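Local coordinates for uncharacterized protein (Borrelia turicatae, PDB 5VJ4), which is of unknown function but is a putative surface protein of relapsing fever spirochetes, probably lipid-binding and regulated differentially between tick and mammal, at residues E165-K168 / I169-P173; R222-K225 / E226-K229. All coordinates share one frame; numbering follows the deposited sequence.

Contact 1 of 2, residues E165-K168 / I169-P173; sequences EALK and IIEDP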
loop_
_atom_site.group_PDB
_atom_site.type_symbol
_atom_site.label_atom_id
_atom_site.label_comp_id
_atom_site.label_asym_id
_atom_site.label_seq_id
_atom_site.Cartn_x
_atom_site.Cartn_y
_atom_site.Cartn_z
ATOM N N GLU A 165 4.537 6.768 -26.912
ATOM C CA GLU A 165 5.014 8.156 -26.855
ATOM C C GLU A 165 5.823 8.368 -25.585
ATOM O O GLU A 165 6.994 8.787 -25.626
ATOM C CB GLU A 165 3.853 9.145 -26.880
ATOM C CG GLU A 165 2.821 8.920 -27.968
ATOM C CD GLU A 165 3.405 8.892 -29.378
ATOM O OE1 GLU A 165 2.641 8.484 -30.280
ATOM O OE2 GLU A 165 4.595 9.274 -29.606
ATOM N N ALA A 166 5.201 8.023 -24.458
ATOM C CA ALA A 166 5.831 8.168 -23.172
ATOM C C ALA A 166 7.188 7.452 -23.156
ATOM O O ALA A 166 8.172 7.955 -22.599
ATOM C CB ALA A 166 4.914 7.644 -22.093
ATOM N N LEU A 167 7.254 6.292 -23.796
ATOM C CA LEU A 167 8.518 5.593 -23.842
ATOM C C LEU A 167 9.587 6.384 -24.597
ATOM O O LEU A 167 10.730 6.461 -24.132
ATOM C CB LEU A 167 8.353 4.190 -24.404
ATOM C CG LEU A 167 9.688 3.435 -24.478
ATOM C CD1 LEU A 167 10.379 3.321 -23.117
ATOM C CD2 LEU A 167 9.547 2.078 -25.149
ATOM N N LYS A 168 9.215 6.981 -25.736
ATOM C CA LYS A 168 10.148 7.830 -26.497
ATOM C C LYS A 168 10.722 8.944 -25.624
ATOM O O LYS A 168 11.926 9.206 -25.653
ATOM C CB LYS A 168 9.503 8.430 -27.738
ATOM C CG LYS A 168 9.442 7.523 -28.951
ATOM C CD LYS A 168 9.314 8.362 -30.216
ATOM C CE LYS A 168 8.915 7.524 -31.417
ATOM N NZ LYS A 168 7.439 7.331 -31.449
ATOM N N ILE A 169 9.871 9.577 -24.825
ATOM C CA ILE A 169 10.364 10.574 -23.874
ATOM C C ILE A 169 11.363 9.961 -22.850
ATOM O O ILE A 169 12.393 10.550 -22.545
ATOM C CB ILE A 169 9.188 11.346 -23.223
ATOM C CG1 ILE A 169 8.683 12.486 -24.148
ATOM C CG2 ILE A 169 9.578 11.898 -21.863
ATOM C CD1 ILE A 169 7.798 12.062 -25.308
ATOM N N ILE A 170 11.068 8.767 -22.353
ATOM C CA ILE A 170 11.963 8.089 -21.402
ATOM C C ILE A 170 13.338 7.823 -22.018
ATOM O O ILE A 170 14.350 8.054 -21.380
ATOM C CB ILE A 170 11.365 6.747 -20.875
ATOM C CG1 ILE A 170 10.290 6.990 -19.823
ATOM C CG2 ILE A 170 12.436 5.840 -20.276
ATOM C CD1 ILE A 170 9.709 5.714 -19.240
ATOM N N GLU A 171 13.364 7.314 -23.244
ATOM C CA GLU A 171 14.619 6.865 -23.840
ATOM C C GLU A 171 15.448 7.944 -24.491
ATOM O O GLU A 171 16.606 7.694 -24.834
ATOM C CB GLU A 171 14.387 5.730 -24.810
ATOM C CG GLU A 171 14.598 4.383 -24.155
ATOM C CD GLU A 171 13.713 3.301 -24.748
ATOM O OE1 GLU A 171 13.026 3.542 -25.778
ATOM O OE2 GLU A 171 13.694 2.198 -24.165
ATOM N N ASP A 172 14.877 9.138 -24.643
ATOM C CA ASP A 172 15.654 10.293 -25.092
ATOM C C ASP A 172 16.883 10.453 -24.203
ATOM O O ASP A 172 16.751 10.465 -22.974
ATOM C CB ASP A 172 14.835 11.577 -25.064
ATOM C CG ASP A 172 15.572 12.761 -25.686
ATOM O OD1 ASP A 172 16.727 13.044 -25.269
ATOM O OD2 ASP A 172 14.974 13.408 -26.586
ATOM N N PRO A 173 18.081 10.556 -24.825
ATOM C CA PRO A 173 19.318 10.635 -24.047
ATOM C C PRO A 173 19.403 11.838 -23.101
ATOM O O PRO A 173 20.027 11.702 -22.044
ATOM C CB PRO A 173 20.413 10.672 -25.118
ATOM C CG PRO A 173 19.719 11.068 -26.390
ATOM C CD PRO A 173 18.359 10.470 -26.274
#
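Leu167 and Glu171 meet one turn apart on the last turns of a helix. CB of Leu167 leads away from the 169-173 segment, but with CG anti to the backbone N (chi1 179°) the branch swings back along the helix. CG then lies 3.6 Å from OE1 of Glu171, and CD1 approaches the same carboxylate through OE2 at 3.7 Å, while CD2 sits near OE1. CD1 also comes within 4.2 Å of CB of Ile170. The glutamate's aliphatic chain, bent at chi2, brings the carboxylate obliquely across the leucine branch; the carboxylate meets aliphatic carbon here, a van der Waals contact. Behind them the backbone keeps its i to i+4 pattern: the N-H groups of Ile169, Ile170 and Glu171 reach the carbonyls of Glu165, Ala166 and Leu167. The last such bond, Asp172 N to Lys168 O, is more bent (137° at the hydrogen) where Asp172 departs from helical backbone angles. OD1 of Asp172 accepts the N-H of Thr174, two residues on, an Asx turn where the chain leaves helix 145-171. On the exposed side, Lys168 NZ and Glu165 OE2 form a long salt bridge of 3.9 Å. Segment 169-173 ends helix 145-171 at Glu171; Ile170 packs against Lys179, Leu182 and Gln183 of helix 176-201, while Ile169 touches Val228 and Ile170 touches Phe224 of the short helix 224-229.

Contact 2 of 2, residues R222-K225 / E226-K229; sequences RKFK and EIVK
The Phe224 ring is met obliquely by CD1 of Ile227, which comes no nearer than 4.5 Å to ring atom CD1; within the two segments this is a loose contact. Leu182 and Tyr189 of helix 176-201 also touch the aromatic side chain. A second flat group, the Glu226 carboxylate, is approached from above its plane: Lys229 NZ lies 2.7 Å from OE1, about 43° out of the plane, in a hydrogen-bonded salt bridge between residues three apart. The lysine chain reaches it by passing over the Lys225 carbonyl, with Lys229 CG 3.4 Å from Lys225 O. Phe224, Glu226, Ile227 and Lys229 lie on the short helix 224-229. Lys223 O accepts two N-H groups, a bifurcated acceptor: that of Ile227 at 2.9 Å, in the carbonyl plane, and weakly that of Glu226, bent to 123° at the hydrogen. The next i to i+4 bond, Val228 N to Phe224 O, is straighter. Beside that turn the side chains of Lys223 and Ile227 cross at about a right angle. With CG anti to the backbone N (chi1 -165°), the Lys223 chain lies beside its own carbonyl carbon, and CG meets Ile227 CD1 at 3.9 Å. Lys223 NZ donates to the carbonyl of Gly239, and a sulfate ion, probably from the crystallisation liquor, lies about 3 Å from this side chain. Val233, Met234 and Trp240, from loops, also touch Ile227.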
loop_
_atom_site.group_PDB
_atom_site.type_symbol
_atom_site.label_atom_id
_atom_site.label_comp_id
_atom_site.label_asym_id
_atom_site.label_seq_id
_atom_site.Cartn_x
_atom_site.Cartn_y
_atom_site.Cartn_z
ATOM N N ARG A 222 1.077 10.308 -20.624
ATOM C CA ARG A 222 1.333 11.565 -21.325
ATOM C C ARG A 222 2.103 12.576 -20.493
ATOM O O ARG A 222 2.983 13.273 -21.014
ATOM C CB ARG A 222 0.043 12.200 -21.791
ATOM C CG ARG A 222 -0.184 12.043 -23.268
ATOM C CD ARG A 222 -1.278 12.996 -23.664
ATOM N NE ARG A 222 -2.600 12.483 -23.312
ATOM C CZ ARG A 222 -3.274 11.575 -24.014
ATOM N NH1 ARG A 222 -2.751 11.028 -25.137
ATOM N NH2 ARG A 222 -4.488 11.224 -23.584
ATOM N N LYS A 223 1.801 12.596 -19.195
ATOM C CA LYS A 223 2.355 13.544 -18.247
ATOM C C LYS A 223 3.894 13.521 -18.207
ATOM O O LYS A 223 4.522 14.498 -17.806
ATOM C CB LYS A 223 1.726 13.307 -16.859
ATOM C CG LYS A 223 1.903 14.413 -15.822
ATOM C CD LYS A 223 1.194 15.697 -16.236
ATOM C CE LYS A 223 0.888 16.609 -15.060
ATOM N NZ LYS A 223 2.023 16.893 -14.160
ATOM N N PHE A 224 4.503 12.437 -18.669
ATOM C CA PHE A 224 5.962 12.338 -18.631
ATOM C C PHE A 224 6.629 13.461 -19.403
ATOM O O PHE A 224 7.572 14.091 -18.906
ATOM C CB PHE A 224 6.423 10.977 -19.153
ATOM C CG PHE A 224 6.136 9.846 -18.223
ATOM C CD1 PHE A 224 5.158 9.955 -17.227
ATOM C CD2 PHE A 224 6.817 8.652 -18.356
ATOM C CE1 PHE A 224 4.879 8.903 -16.374
ATOM C CE2 PHE A 224 6.535 7.591 -17.510
ATOM C CZ PHE A 224 5.560 7.718 -16.530
ATOM N N LYS A 225 6.113 13.686 -20.610
ATOM C CA LYS A 225 6.510 14.751 -21.519
ATOM C C LYS A 225 6.707 16.062 -20.740
ATOM O O LYS A 225 7.733 16.735 -20.917
ATOM C CB LYS A 225 5.423 14.872 -22.595
ATOM C CG LYS A 225 5.704 15.733 -23.824
ATOM C CD LYS A 225 4.439 15.969 -24.664
ATOM C CE LYS A 225 3.199 16.217 -23.789
ATOM N NZ LYS A 225 1.919 16.346 -24.542
ATOM N N GLU A 226 5.768 16.381 -19.845
ATOM C CA GLU A 226 5.890 17.569 -19.015
ATOM C C GLU A 226 6.853 17.354 -17.872
ATOM O O GLU A 226 7.613 18.237 -17.524
ATOM C CB GLU A 226 4.530 17.989 -18.470
ATOM C CG GLU A 226 3.565 18.410 -19.567
ATOM C CD GLU A 226 3.857 19.808 -20.115
ATOM O OE1 GLU A 226 4.258 19.929 -21.298
ATOM O OE2 GLU A 226 3.682 20.788 -19.355
ATOM N N ILE A 227 6.826 16.166 -17.295
ATOM C CA ILE A 227 7.611 15.915 -16.110
ATOM C C ILE A 227 9.109 16.059 -16.348
ATOM O O ILE A 227 9.838 16.599 -15.497
ATOM C CB ILE A 227 7.262 14.561 -15.506
ATOM C CG1 ILE A 227 5.884 14.654 -14.859
ATOM C CG2 ILE A 227 8.218 14.208 -14.403
ATOM C CD1 ILE A 227 5.356 13.342 -14.329
ATOM N N VAL A 228 9.567 15.609 -17.512
ATOM C CA VAL A 228 10.999 15.699 -17.838
ATOM C C VAL A 228 11.539 17.116 -17.876
ATOM O O VAL A 228 12.686 17.339 -17.526
ATOM C CB VAL A 228 11.371 14.974 -19.143
ATOM C CG1 VAL A 228 11.021 13.511 -19.006
ATOM C CG2 VAL A 228 10.701 15.583 -20.375
ATOM N N LYS A 229 10.699 18.055 -18.289
ATOM C CA LYS A 229 11.071 19.449 -18.365
ATOM C C LYS A 229 11.380 20.040 -16.985
ATOM O O LYS A 229 12.280 20.858 -16.858
ATOM C CB LYS A 229 9.985 20.213 -19.090
ATOM C CG LYS A 229 9.657 19.529 -20.411
ATOM C CD LYS A 229 8.853 20.378 -21.392
ATOM C CE LYS A 229 7.425 20.657 -20.921
ATOM N NZ LYS A 229 6.575 21.161 -22.032
#

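From the N terminus, contact 1 comes first, at the end of helix 145-171, and is finished before contact 2 begins in the short helix 224-229. They lie in series, neither nested nor crossed, and neither closes a long loop, since each joins neighbouring turns of one helix. Helix 176-201 and the short helices after it bring the chain back, so that the centres stand about 10 Å apart. There the two touch: CG2 of Ile169 is 3.6 Å from CG1 of Val228, and CD1 of Ile170 is 4.1 Å from CE2 of Phe224. Leu182 of helix 176-201 touches Ile170, Phe224 and Val228, joining three helices in one apolar cluster.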